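Local coordinates for periplasmic binding protein (Sulfurospirillum deleyianum, PDB 4PAG) that probably captures a solute in the periplasm and delivers it to an ABC transporter, as relatives do with iron complexes or vitamin B12, at residues A[96-101]-A[120-125]; A[189-194]-A[268-273]; A[90-95]-A[115-120]; A[22-27]-A[72-77]; A[129-134]-A[145-150]. One frame throughout, in Å; residues are numbered along the deposited sequence.

Contact 1: A[96-101]-A[120-125]; sequences WDTPLL and NIDDSQ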
# COMPACT_ATOMS: atom_id res chain seq x y z
N TRP A 96 3.68 -3.63 12.05
CA TRP A 96 3.94 -2.40 11.30
C TRP A 96 4.61 -1.38 12.23
O TRP A 96 4.02 -0.93 13.20
CB TRP A 96 2.59 -1.92 10.77
CG TRP A 96 2.55 -0.70 9.92
CD1 TRP A 96 3.60 0.05 9.47
CD2 TRP A 96 1.37 -0.11 9.37
NE1 TRP A 96 3.14 1.09 8.70
CE2 TRP A 96 1.77 1.02 8.63
CE3 TRP A 96 0.01 -0.40 9.47
CZ2 TRP A 96 0.86 1.84 7.97
CZ3 TRP A 96 -0.90 0.41 8.81
CH2 TRP A 96 -0.47 1.52 8.08
N ASP A 97 5.87 -1.05 11.94
CA ASP A 97 6.66 -0.12 12.76
C ASP A 97 6.38 1.31 12.32
O ASP A 97 7.08 1.84 11.45
CB ASP A 97 8.16 -0.44 12.62
CG ASP A 97 9.05 0.49 13.43
OD1 ASP A 97 8.54 1.36 14.16
OD2 ASP A 97 10.29 0.32 13.34
N THR A 98 5.37 1.94 12.92
CA THR A 98 5.04 3.33 12.60
C THR A 98 4.56 4.02 13.89
O THR A 98 3.87 3.39 14.71
CB THR A 98 4.01 3.40 11.44
OG1 THR A 98 3.89 4.75 10.94
CG2 THR A 98 2.64 2.88 11.87
N PRO A 99 4.97 5.29 14.11
CA PRO A 99 4.79 5.91 15.43
C PRO A 99 3.36 5.99 15.94
O PRO A 99 3.14 5.83 17.12
CB PRO A 99 5.38 7.32 15.27
CG PRO A 99 5.95 7.41 13.90
CD PRO A 99 5.86 6.07 13.24
N LEU A 100 2.39 6.22 15.06
CA LEU A 100 1.00 6.29 15.48
C LEU A 100 0.41 4.94 15.90
O LEU A 100 -0.67 4.91 16.49
CB LEU A 100 0.13 6.93 14.38
CG LEU A 100 0.48 8.38 14.03
CD1 LEU A 100 -0.24 8.81 12.76
CD2 LEU A 100 0.16 9.33 15.17
N LEU A 101 1.09 3.83 15.60
CA LEU A 101 0.61 2.49 16.00
C LEU A 101 1.46 1.75 17.04
O LEU A 101 0.98 0.80 17.66
CB LEU A 101 0.45 1.58 14.77
CG LEU A 101 -0.65 2.04 13.79
CD1 LEU A 101 -0.62 1.22 12.51
CD2 LEU A 101 -2.02 1.95 14.43
N ASN A 120 9.72 -1.46 9.20
CA ASN A 120 9.49 -0.07 8.87
C ASN A 120 9.27 0.10 7.37
O ASN A 120 10.21 0.07 6.59
CB ASN A 120 10.68 0.78 9.34
CG ASN A 120 10.42 2.26 9.23
OD1 ASN A 120 9.51 2.69 8.53
ND2 ASN A 120 11.22 3.05 9.92
N ILE A 121 8.02 0.30 6.98
CA ILE A 121 7.65 0.34 5.56
C ILE A 121 7.09 1.69 5.10
O ILE A 121 6.56 1.80 3.99
CB ILE A 121 6.61 -0.75 5.24
CG1 ILE A 121 5.44 -0.68 6.23
CG2 ILE A 121 7.27 -2.11 5.29
CD1 ILE A 121 4.18 -1.34 5.74
N ASP A 122 7.20 2.71 5.94
CA ASP A 122 6.59 3.99 5.60
C ASP A 122 7.25 4.64 4.38
O ASP A 122 6.56 5.13 3.49
CB ASP A 122 6.60 4.92 6.81
CG ASP A 122 5.54 4.54 7.85
OD1 ASP A 122 4.70 3.63 7.60
OD2 ASP A 122 5.55 5.15 8.92
N ASP A 123 8.58 4.60 4.33
CA ASP A 123 9.32 5.00 3.15
C ASP A 123 9.33 3.81 2.21
O ASP A 123 9.88 2.77 2.55
CB ASP A 123 10.75 5.41 3.52
CG ASP A 123 11.53 6.05 2.36
OD1 ASP A 123 11.14 5.90 1.17
OD2 ASP A 123 12.55 6.70 2.66
N SER A 124 8.73 3.96 1.03
CA SER A 124 8.63 2.85 0.09
C SER A 124 10.01 2.35 -0.40
O SER A 124 10.14 1.20 -0.83
CB SER A 124 7.73 3.22 -1.10
OG SER A 124 6.37 3.38 -0.70
N GLN A 125 11.02 3.21 -0.33
CA GLN A 125 12.39 2.81 -0.67
C GLN A 125 12.90 1.70 0.26
O GLN A 125 13.85 1.00 -0.09
CB GLN A 125 13.33 4.02 -0.63
CG GLN A 125 12.85 5.23 -1.43
CD GLN A 125 13.28 5.21 -2.89
OE1 GLN A 125 13.04 6.16 -3.63
NE2 GLN A 125 13.93 4.14 -3.31
O HOH W 1 6.53 1.70 8.85
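Thr98 OG1 donates to Asp122 OD2 at 2.6 Å, the shortest polar contact between 96-101 and 120-125, and it meets the syn lone pair of that oxygen. The other carboxylate oxygen goes to the indole: Trp96 NE1 lies 3.2 Å from Asp122 OD1, and the N-H...O angle of 167° shows a nearly straight bond. OD1 sits close to the indole plane, although the carboxylate itself is turned 83° against the ring. Both faces of that ring are also engaged. Thr98 OG1 is anti to the backbone N (chi1 -168°), which turns the hydroxyl to Asp122; its methyl CG2, between the backbone N and the carbonyl carbon, lies over one ring face, as does Leu101 CD1. From the opposite face comes Ile121 CD1, 4.2 Å from the centroid of the five-membered ring, a CH-pi contact. Water 1 bridges the backbones, giving a proton to Asp97 O at 2.7 Å and taking one from Ile121 N at 2.8 Å; it also donates to Asn120 OD1. The carboxylate of Asp97 turns instead to Asn102. The segments take over where the adjacent parallel strands end, Trp96 being the last residue of 92-96, and here Trp96 also meets Phe190. A protein donor on each oxygen of Asp122 would favour the ionised carboxylate and fix its rotation between the two segments.

Contact 2: A[189-194]-A[268-273]; sequences SFHSEP and WTDRPP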
# COMPACT_ATOMS: atom_id res chain seq x y z
N SER A 189 2.23 12.14 4.93
CA SER A 189 1.30 11.16 5.49
C SER A 189 1.63 9.80 4.92
O SER A 189 1.97 9.71 3.74
CB SER A 189 -0.14 11.51 5.12
OG SER A 189 -1.04 10.43 5.35
N PHE A 190 1.52 8.73 5.71
CA PHE A 190 1.76 7.42 5.14
C PHE A 190 0.67 6.99 4.14
O PHE A 190 0.87 6.06 3.36
CB PHE A 190 2.12 6.33 6.17
CG PHE A 190 1.07 6.01 7.20
CD1 PHE A 190 -0.15 5.43 6.85
CD2 PHE A 190 1.36 6.16 8.55
CE1 PHE A 190 -1.08 5.09 7.82
CE2 PHE A 190 0.43 5.81 9.53
CZ PHE A 190 -0.80 5.28 9.15
N HIS A 191 -0.45 7.71 4.13
CA HIS A 191 -1.51 7.47 3.15
C HIS A 191 -1.26 8.10 1.77
O HIS A 191 -1.84 7.63 0.79
CB HIS A 191 -2.84 7.97 3.70
CG HIS A 191 -3.34 7.17 4.87
ND1 HIS A 191 -3.70 5.84 4.75
CD2 HIS A 191 -3.52 7.50 6.17
CE1 HIS A 191 -4.10 5.39 5.93
NE2 HIS A 191 -4.00 6.38 6.80
N SER A 192 -0.42 9.13 1.71
CA SER A 192 -0.13 9.84 0.44
C SER A 192 1.31 9.70 -0.06
O SER A 192 1.64 10.22 -1.12
CB SER A 192 -0.46 11.32 0.60
OG SER A 192 0.38 11.93 1.56
N GLU A 193 2.15 8.98 0.68
CA GLU A 193 3.57 8.81 0.35
C GLU A 193 3.91 8.54 -1.14
O GLU A 193 4.83 9.16 -1.66
CB GLU A 193 4.19 7.73 1.24
CG GLU A 193 5.70 7.58 1.10
CD GLU A 193 6.13 6.47 0.14
OE1 GLU A 193 5.26 5.70 -0.35
OE2 GLU A 193 7.35 6.36 -0.12
N PRO A 194 3.19 7.60 -1.81
CA PRO A 194 3.58 7.29 -3.19
C PRO A 194 3.28 8.43 -4.16
O PRO A 194 3.90 8.50 -5.22
CB PRO A 194 2.73 6.07 -3.53
CG PRO A 194 1.58 6.11 -2.59
CD PRO A 194 2.12 6.70 -1.33
N TRP A 268 -3.49 -0.12 -5.20
CA TRP A 268 -2.19 0.28 -5.72
C TRP A 268 -1.51 1.40 -4.92
O TRP A 268 -0.30 1.55 -5.03
CB TRP A 268 -2.28 0.70 -7.20
CG TRP A 268 -2.41 -0.44 -8.16
CD1 TRP A 268 -2.81 -1.72 -7.88
CD2 TRP A 268 -2.16 -0.41 -9.57
NE1 TRP A 268 -2.81 -2.48 -9.02
CE2 TRP A 268 -2.42 -1.70 -10.07
CE3 TRP A 268 -1.75 0.59 -10.46
CZ2 TRP A 268 -2.27 -2.02 -11.42
CZ3 TRP A 268 -1.60 0.27 -11.80
CH2 TRP A 268 -1.87 -1.02 -12.26
N THR A 269 -2.25 2.18 -4.13
CA THR A 269 -1.64 3.33 -3.43
C THR A 269 -1.92 3.51 -1.93
O THR A 269 -1.12 4.16 -1.25
CB THR A 269 -1.96 4.67 -4.15
OG1 THR A 269 -3.31 5.07 -3.90
CG2 THR A 269 -1.75 4.54 -5.65
N ASP A 270 -3.00 2.93 -1.41
CA ASP A 270 -3.45 3.26 -0.04
C ASP A 270 -4.57 2.30 0.42
O ASP A 270 -5.18 1.62 -0.40
CB ASP A 270 -3.96 4.70 -0.04
CG ASP A 270 -4.14 5.28 1.35
OD1 ASP A 270 -3.57 4.74 2.32
OD2 ASP A 270 -4.85 6.30 1.46
N ARG A 271 -4.83 2.24 1.73
CA ARG A 271 -5.99 1.52 2.26
C ARG A 271 -5.94 0.03 1.88
O ARG A 271 -6.92 -0.52 1.40
CB ARG A 271 -7.31 2.16 1.76
CG ARG A 271 -7.37 3.67 1.85
CD ARG A 271 -7.25 4.20 3.28
NE ARG A 271 -7.02 5.65 3.30
CZ ARG A 271 -7.04 6.41 4.39
NH1 ARG A 271 -7.30 5.90 5.59
NH2 ARG A 271 -6.80 7.71 4.28
N PRO A 272 -4.80 -0.63 2.15
CA PRO A 272 -3.64 -0.19 2.91
C PRO A 272 -2.46 0.36 2.10
O PRO A 272 -2.31 0.05 0.92
CB PRO A 272 -3.17 -1.48 3.56
CG PRO A 272 -3.43 -2.50 2.49
CD PRO A 272 -4.68 -2.06 1.79
N PRO A 273 -1.60 1.15 2.76
CA PRO A 273 -0.24 1.33 2.28
C PRO A 273 0.39 -0.05 2.18
O PRO A 273 0.20 -0.87 3.07
CB PRO A 273 0.45 2.14 3.38
CG PRO A 273 -0.62 2.62 4.28
CD PRO A 273 -1.80 1.72 4.10
O HOH W 2 -1.56 7.17 -1.79
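His191 CG stands anti to the carbonyl carbon (chi1 -68°) and Asp270 CG anti to its backbone N (chi1 -166°), which starts the two side chains toward a His-carboxylate hydrogen bond. The contact is buried near the centre of the chain and joins the turn and first residues of helix 193-197 to the loop before helix 277-288. His191 ND1 donates to Asp270 OD1 at 2.7 Å, in the ring plane and on the oxygen's syn lone pair. Over one face of the imidazole lies the guanidinium of Arg271, stacked with planes 8° apart and centres separated by 3.6 Å; Phe190 CE1 lies over the opposite face, toward its rim. Arg271 NE is in turn paired with Asp270 OD2 at 2.9 Å, a salt bridge with weak hydrogen-bond geometry, while its NH2 reaches Glu185 and Glu177. These carboxylates probably offset the charge laid against the ring, whose NE2 is bonded to Val211 O. Pro273 CG packs 3.8 Å from Phe190 CD1. Elsewhere, near the Pro194 ring, water 2 donates to His191 O at 2.6 Å and to Thr269 O at 3.1 Å.

Contact 3: A[90-95]-A[115-120]; sequences PDVIIT and PALKVN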
# COMPACT_ATOMS: atom_id res chain seq x y z
N PRO A 90 0.55 -18.48 16.37
CA PRO A 90 1.56 -18.20 15.36
C PRO A 90 2.95 -18.34 15.97
O PRO A 90 3.13 -18.02 17.14
CB PRO A 90 1.28 -16.75 14.99
CG PRO A 90 0.70 -16.15 16.22
CD PRO A 90 -0.07 -17.26 16.90
N ASP A 91 3.92 -18.85 15.20
CA ASP A 91 5.32 -18.91 15.67
C ASP A 91 5.89 -17.51 15.89
O ASP A 91 6.74 -17.30 16.76
CB ASP A 91 6.20 -19.66 14.66
CG ASP A 91 5.74 -21.10 14.43
OD1 ASP A 91 5.36 -21.76 15.41
OD2 ASP A 91 5.76 -21.56 13.27
N VAL A 92 5.44 -16.56 15.08
CA VAL A 92 5.90 -15.18 15.19
C VAL A 92 4.82 -14.24 14.65
O VAL A 92 4.01 -14.65 13.81
CB VAL A 92 7.25 -14.99 14.45
CG1 VAL A 92 7.08 -15.15 12.95
CG2 VAL A 92 7.88 -13.65 14.79
N ILE A 93 4.79 -13.02 15.17
CA ILE A 93 3.91 -11.96 14.68
C ILE A 93 4.80 -10.87 14.08
O ILE A 93 5.79 -10.48 14.68
CB ILE A 93 3.04 -11.36 15.81
CG1 ILE A 93 2.12 -12.44 16.39
CG2 ILE A 93 2.23 -10.17 15.30
CD1 ILE A 93 1.37 -12.00 17.63
N ILE A 94 4.46 -10.43 12.88
CA ILE A 94 5.17 -9.35 12.23
C ILE A 94 4.28 -8.11 12.31
O ILE A 94 3.13 -8.15 11.89
CB ILE A 94 5.45 -9.67 10.75
CG1 ILE A 94 6.15 -11.04 10.59
CG2 ILE A 94 6.30 -8.57 10.13
CD1 ILE A 94 7.50 -11.16 11.26
N THR A 95 4.82 -7.02 12.85
CA THR A 95 4.05 -5.80 13.01
C THR A 95 4.54 -4.64 12.16
O THR A 95 5.66 -4.65 11.61
CB THR A 95 3.99 -5.34 14.48
OG1 THR A 95 5.23 -4.74 14.87
CG2 THR A 95 3.69 -6.51 15.39
N PRO A 115 6.32 -14.15 20.34
CA PRO A 115 7.43 -13.41 19.72
C PRO A 115 6.96 -12.47 18.60
O PRO A 115 6.16 -12.87 17.77
CB PRO A 115 8.29 -14.53 19.13
CG PRO A 115 8.06 -15.69 20.04
CD PRO A 115 6.61 -15.60 20.42
N ALA A 116 7.45 -11.24 18.59
CA ALA A 116 7.02 -10.28 17.57
C ALA A 116 8.15 -9.40 17.05
O ALA A 116 8.98 -8.90 17.83
CB ALA A 116 5.87 -9.44 18.10
N LEU A 117 8.17 -9.22 15.73
CA LEU A 117 9.12 -8.35 15.06
C LEU A 117 8.34 -7.22 14.45
O LEU A 117 7.14 -7.34 14.23
CB LEU A 117 9.84 -9.11 13.95
CG LEU A 117 10.38 -10.49 14.34
CD1 LEU A 117 11.04 -11.16 13.14
CD2 LEU A 117 11.35 -10.38 15.50
N LYS A 118 9.02 -6.11 14.17
CA LYS A 118 8.38 -5.01 13.49
C LYS A 118 9.22 -4.56 12.30
O LYS A 118 10.45 -4.64 12.33
CB LYS A 118 8.10 -3.85 14.46
CG LYS A 118 9.30 -3.13 15.04
CD LYS A 118 8.80 -2.11 16.05
CE LYS A 118 9.79 -1.01 16.35
NZ LYS A 118 10.72 -1.38 17.45
N VAL A 119 8.54 -4.10 11.26
CA VAL A 119 9.21 -3.66 10.04
C VAL A 119 8.76 -2.25 9.66
O VAL A 119 7.59 -1.90 9.80
CB VAL A 119 8.97 -4.65 8.87
CG1 VAL A 119 9.49 -6.03 9.24
CG2 VAL A 119 7.50 -4.72 8.49
N ASN A 120 9.72 -1.46 9.20
CA ASN A 120 9.49 -0.07 8.87
C ASN A 120 9.27 0.10 7.37
O ASN A 120 10.21 0.07 6.59
CB ASN A 120 10.68 0.78 9.34
CG ASN A 120 10.42 2.26 9.23
OD1 ASN A 120 9.51 2.69 8.53
ND2 ASN A 120 11.22 3.05 9.92
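From Pro115 O to Val119 N the backbones of the two segments are stitched tightly, whereas the exposed ring of Pro115 and the far end of Lys118 form the looser margin. Ile93 N donates to Pro115 O at 2.9 Å, and Leu117 N returns a bond to Ile93 O at 2.9 Å. Further along, Thr95 N reaches Leu117 O at 2.7 Å and Val119 N reaches Thr95 O at 3.0 Å. N-H...O angles of 157-159° throughout, with strand axes 23° apart, mark a regular parallel pair. It belongs to a beta-alpha-beta unit, a crossover in which helix 99-112 carries the chain from strand 92-96 to strand 116-119. On the face with Ile93, Thr95 and Ala116 that helix packs through Leu109, and Thr95 OG1 sits only 3.0 Å from Lys118 CB. The other face is apolar: Ile94 CD1 touches Leu117 CD1 at 4.0 Å, and Val92 CG2 meets Leu117 CG at 4.1 Å, their side chains crossing at about a right angle. Helix 127-138 covers this side through Val130 and Tyr133, which touch Val119. At the margin, the Pro115 ring lies beside Asp91 O, and Lys118 leads away from strand 92-96 until NZ bonds to Val9 O.

Contact 4: A[22-27]-A[72-77]; sequences RIYGSA and GGWHGN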
# COMPACT_ATOMS: atom_id res chain seq x y z
N ARG A 22 3.59 -21.15 11.05
CA ARG A 22 2.41 -20.35 11.38
C ARG A 22 2.86 -18.91 11.63
O ARG A 22 3.73 -18.67 12.46
CB ARG A 22 1.71 -20.90 12.63
CG ARG A 22 1.33 -22.37 12.55
CD ARG A 22 0.62 -22.86 13.81
NE ARG A 22 -0.69 -22.22 13.99
CZ ARG A 22 -1.81 -22.58 13.35
NH1 ARG A 22 -1.83 -23.58 12.48
NH2 ARG A 22 -2.94 -21.92 13.59
N ILE A 23 2.27 -17.96 10.91
CA ILE A 23 2.68 -16.56 11.03
C ILE A 23 1.45 -15.67 10.97
O ILE A 23 0.43 -16.05 10.41
CB ILE A 23 3.70 -16.18 9.92
CG1 ILE A 23 4.39 -14.85 10.22
CG2 ILE A 23 3.05 -16.13 8.55
CD1 ILE A 23 5.65 -14.61 9.40
N TYR A 24 1.54 -14.49 11.57
CA TYR A 24 0.45 -13.53 11.57
C TYR A 24 1.03 -12.14 11.35
O TYR A 24 2.03 -11.78 11.96
CB TYR A 24 -0.31 -13.62 12.91
CG TYR A 24 -1.30 -12.51 13.17
CD1 TYR A 24 -2.49 -12.42 12.46
CD2 TYR A 24 -1.05 -11.55 14.15
CE1 TYR A 24 -3.40 -11.40 12.71
CE2 TYR A 24 -1.96 -10.53 14.41
CZ TYR A 24 -3.13 -10.46 13.68
OH TYR A 24 -4.03 -9.44 13.95
N GLY A 25 0.41 -11.39 10.45
CA GLY A 25 0.77 -9.99 10.22
C GLY A 25 -0.20 -9.10 10.97
O GLY A 25 -1.40 -9.37 10.98
N SER A 26 0.32 -8.03 11.57
CA SER A 26 -0.46 -7.18 12.46
C SER A 26 -1.50 -6.28 11.76
O SER A 26 -2.41 -5.77 12.39
CB SER A 26 0.49 -6.30 13.28
OG SER A 26 1.02 -5.25 12.49
N ALA A 27 -1.33 -6.10 10.45
CA ALA A 27 -2.17 -5.20 9.68
C ALA A 27 -2.06 -5.53 8.18
O ALA A 27 -1.11 -6.20 7.78
CB ALA A 27 -1.77 -3.76 9.93
N GLY A 72 -8.58 -9.59 12.86
CA GLY A 72 -8.40 -8.20 13.24
C GLY A 72 -6.94 -7.78 13.16
O GLY A 72 -6.09 -8.53 12.68
N GLY A 73 -6.65 -6.59 13.64
CA GLY A 73 -5.31 -6.04 13.55
C GLY A 73 -5.21 -4.66 14.15
O GLY A 73 -6.22 -4.08 14.58
N TRP A 74 -3.98 -4.14 14.18
CA TRP A 74 -3.70 -2.81 14.70
C TRP A 74 -3.55 -1.86 13.52
O TRP A 74 -2.46 -1.74 12.95
CB TRP A 74 -2.40 -2.82 15.50
CG TRP A 74 -2.43 -3.61 16.78
CD1 TRP A 74 -2.76 -3.16 18.02
CD2 TRP A 74 -2.08 -4.99 16.93
NE1 TRP A 74 -2.63 -4.17 18.94
CE2 TRP A 74 -2.22 -5.31 18.30
CE3 TRP A 74 -1.68 -6.00 16.05
CZ2 TRP A 74 -1.97 -6.59 18.81
CZ3 TRP A 74 -1.42 -7.27 16.56
CH2 TRP A 74 -1.57 -7.55 17.93
N HIS A 75 -4.65 -1.21 13.15
CA HIS A 75 -4.67 -0.25 12.04
C HIS A 75 -6.04 0.46 12.01
O HIS A 75 -6.97 0.06 12.71
CB HIS A 75 -4.38 -0.94 10.70
CG HIS A 75 -5.31 -2.07 10.40
ND1 HIS A 75 -6.26 -2.01 9.42
CD2 HIS A 75 -5.45 -3.28 11.00
CE1 HIS A 75 -6.95 -3.14 9.41
NE2 HIS A 75 -6.48 -3.93 10.36
N GLY A 76 -6.14 1.50 11.20
CA GLY A 76 -7.33 2.36 11.17
C GLY A 76 -8.65 1.61 11.03
O GLY A 76 -8.79 0.73 10.16
N ASN A 77 -9.60 1.94 11.90
CA ASN A 77 -10.94 1.34 11.87
C ASN A 77 -10.94 -0.17 12.13
O ASN A 77 -11.81 -0.90 11.63
CB ASN A 77 -11.64 1.66 10.54
CG ASN A 77 -11.71 3.14 10.26
OD1 ASN A 77 -11.05 3.64 9.34
ND2 ASN A 77 -12.49 3.86 11.05
O HOH W 3 -0.08 -2.96 12.85
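The exit of edge strand 23-25 toward helix 28-37 is joined here to the glycine-rich loop 72-77, with Tyr24, Ser26 and Ala27 meeting Gly72, Gly73, Trp74 and His75. Tyr24 OH donates to Gly72 O at 2.6 Å from above the carbonyl plane, 45° out of it; Asn46 ND2 is bonded to the same oxygen. Tyr24 CG is anti to the backbone N (chi1 169°), which sends the ring off toward the loop, and its edge atom CE2 touches Trp74 CZ3 at 3.9 Å, the two side chains crossing at about a right angle. A backbone bond follows, Trp74 N to Ser26 O at 2.9 Å. The same oxygen lies 3.1 Å from Gly73 CA, a close approach made where Gly73 carries no side chain. Ser26 CB packs 3.5 Å from Trp74 CE3. Water 3 lies 2.6 Å from Ser26 OG and donates to Trp74 O, while Ala27 CB rests 3.9 Å from His75 CD2. The indole continues to helix 99-112, touching Thr105 and Leu109 and bonding through NE1 to Asp108. Tyr24 lies against Ile85 of helix 82-88, and Ser26 OG ties back to strand 92-96 at Trp96 N.

Contact 5: A[129-134]-A[145-150]; sequences EVFRYL and NALANM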
# COMPACT_ATOMS: atom_id res chain seq x y z
N GLU A 129 14.79 -4.06 1.39
CA GLU A 129 15.38 -4.60 2.61
C GLU A 129 14.36 -5.30 3.51
O GLU A 129 14.68 -6.31 4.14
CB GLU A 129 16.18 -3.53 3.36
CG GLU A 129 17.57 -3.33 2.77
CD GLU A 129 18.44 -4.58 2.85
OE1 GLU A 129 18.64 -5.12 3.96
OE2 GLU A 129 18.91 -5.04 1.79
N VAL A 130 13.13 -4.81 3.55
CA VAL A 130 12.07 -5.44 4.33
C VAL A 130 11.72 -6.81 3.75
O VAL A 130 11.57 -7.79 4.48
CB VAL A 130 10.83 -4.54 4.46
CG1 VAL A 130 9.67 -5.30 5.11
CG2 VAL A 130 11.17 -3.30 5.28
N PHE A 131 11.61 -6.89 2.42
CA PHE A 131 11.41 -8.18 1.77
C PHE A 131 12.54 -9.18 2.10
O PHE A 131 12.26 -10.31 2.49
CB PHE A 131 11.28 -8.02 0.25
CG PHE A 131 9.88 -7.77 -0.21
CD1 PHE A 131 8.92 -8.76 -0.09
CD2 PHE A 131 9.52 -6.56 -0.79
CE1 PHE A 131 7.62 -8.56 -0.53
CE2 PHE A 131 8.22 -6.34 -1.22
CZ PHE A 131 7.27 -7.34 -1.10
N ARG A 132 13.79 -8.75 1.97
CA ARG A 132 14.91 -9.63 2.30
C ARG A 132 14.88 -10.10 3.77
O ARG A 132 15.11 -11.27 4.07
CB ARG A 132 16.24 -8.94 2.00
CG ARG A 132 16.45 -8.68 0.52
CD ARG A 132 17.83 -8.16 0.18
NE ARG A 132 17.84 -7.70 -1.20
CZ ARG A 132 17.83 -6.43 -1.60
NH1 ARG A 132 17.85 -5.42 -0.72
NH2 ARG A 132 17.81 -6.16 -2.90
N TYR A 133 14.57 -9.18 4.67
CA TYR A 133 14.45 -9.47 6.09
C TYR A 133 13.38 -10.52 6.33
O TYR A 133 13.62 -11.52 7.01
CB TYR A 133 14.11 -8.19 6.84
CG TYR A 133 13.93 -8.34 8.34
CD1 TYR A 133 15.03 -8.45 9.17
CD2 TYR A 133 12.66 -8.35 8.91
CE1 TYR A 133 14.88 -8.57 10.54
CE2 TYR A 133 12.50 -8.48 10.29
CZ TYR A 133 13.61 -8.58 11.09
OH TYR A 133 13.48 -8.70 12.46
N LEU A 134 12.19 -10.32 5.75
CA LEU A 134 11.11 -11.30 5.91
C LEU A 134 11.45 -12.66 5.30
O LEU A 134 11.03 -13.69 5.83
CB LEU A 134 9.80 -10.75 5.35
CG LEU A 134 9.18 -9.62 6.17
CD1 LEU A 134 7.85 -9.20 5.58
CD2 LEU A 134 9.01 -10.02 7.63
N ASN A 145 13.99 -12.52 -2.05
CA ASN A 145 15.04 -11.81 -2.78
C ASN A 145 14.66 -11.45 -4.22
O ASN A 145 15.05 -10.40 -4.73
CB ASN A 145 16.35 -12.61 -2.76
CG ASN A 145 16.97 -12.71 -1.36
OD1 ASN A 145 16.53 -12.05 -0.41
ND2 ASN A 145 18.00 -13.54 -1.24
N ALA A 146 13.90 -12.33 -4.89
CA ALA A 146 13.42 -12.04 -6.25
C ALA A 146 12.51 -10.80 -6.23
O ALA A 146 12.66 -9.90 -7.05
CB ALA A 146 12.67 -13.23 -6.82
N LEU A 147 11.59 -10.76 -5.27
CA LEU A 147 10.69 -9.62 -5.09
C LEU A 147 11.44 -8.35 -4.75
O LEU A 147 11.14 -7.28 -5.31
CB LEU A 147 9.64 -9.91 -4.00
CG LEU A 147 8.77 -11.14 -4.21
CD1 LEU A 147 7.72 -11.24 -3.11
CD2 LEU A 147 8.09 -11.10 -5.57
N ALA A 148 12.42 -8.47 -3.85
CA ALA A 148 13.26 -7.35 -3.45
C ALA A 148 14.02 -6.76 -4.62
O ALA A 148 14.14 -5.55 -4.73
CB ALA A 148 14.24 -7.77 -2.35
N ASN A 149 14.53 -7.61 -5.50
CA ASN A 149 15.30 -7.13 -6.65
C ASN A 149 14.45 -6.31 -7.63
O ASN A 149 14.90 -5.26 -8.10
CB ASN A 149 16.01 -8.29 -7.35
CG ASN A 149 17.27 -8.72 -6.62
OD1 ASN A 149 18.05 -7.89 -6.16
ND2 ASN A 149 17.46 -10.01 -6.49
N MSE A 150 13.24 -6.78 -7.92
CA MSE A 150 12.31 -6.01 -8.78
C MSE A 150 11.92 -4.72 -8.10
O MSE A 150 11.90 -3.66 -8.73
CB MSE A 150 11.06 -6.80 -9.18
CG MSE A 150 10.20 -5.95 -10.13
SE MSE A 150 8.67 -6.96 -10.87
CE MSE A 150 9.67 -7.90 -12.28
O HOH W 4 15.89 -13.10 2.09
O HOH W 5 17.48 -9.09 -3.61
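Ala148 CB sits against both Phe131 and Arg132 within the antiparallel helical hairpin of 127-138 and 141-163. The short axes run at 176° to each other and come within 8.1 Å, a close separation that suits the small alanine at the interface. That methyl touches Arg132 CG at 3.7 Å and lies over one face of the guanidinium, offset toward its rim. Phe131 turns a ring face to the second helix: Leu147 CB is 4.2 Å from the ring centroid and only 13° off the normal, a CH-pi contact. Leu147 CD1 adds an apolar touch on Phe131 CE1 at 3.7 Å. The arginine chain is extended from CG to NE, with CD anti to CA (chi2 -172°), and spans the side of the hairpin. Its far end is steadied by a salt bridge within its own helix, Arg132 NH1 to Glu129 OE2 at 2.8 Å. In the outer packing, helix 28-37 meets Phe131 through Met33 and Ile37, while helix 297-309 meets Leu147 through Leu307 and Phe308. Two waters complete the polar side of the same interface. Water 5 accepts from Arg132 NE at 2.8 Å and donates to Asn145 O. Water 4 donates to Arg132 O at 2.8 Å and to Asn145 OD1 at 2.8 Å.

Contacts 3 and 4 share one parallel sheet, their centres 10 Å apart, and Ile94 O accepts from Ser26 N across strands 92-96 and 23-25. Contact 1 continues contact 3 through Asn120, common to both, and through the bond from Asp97 N to Val119 O. Contact 5 packs on the same sheet, with Tyr133 OH 3.5 Å from Leu117 CD1. Contact 2 belongs to the part of the chain beyond helix 141-163; it meets contact 1, centres 11 Å apart, where Ser124 OG lies 2.6 Å from Glu193 OE1 in a hydrogen bond. It lies toward the ligand: the Thr269 side chain is about 10 Å from the bound histidine, whose pocket includes Asn55, Pro235 and Lys263.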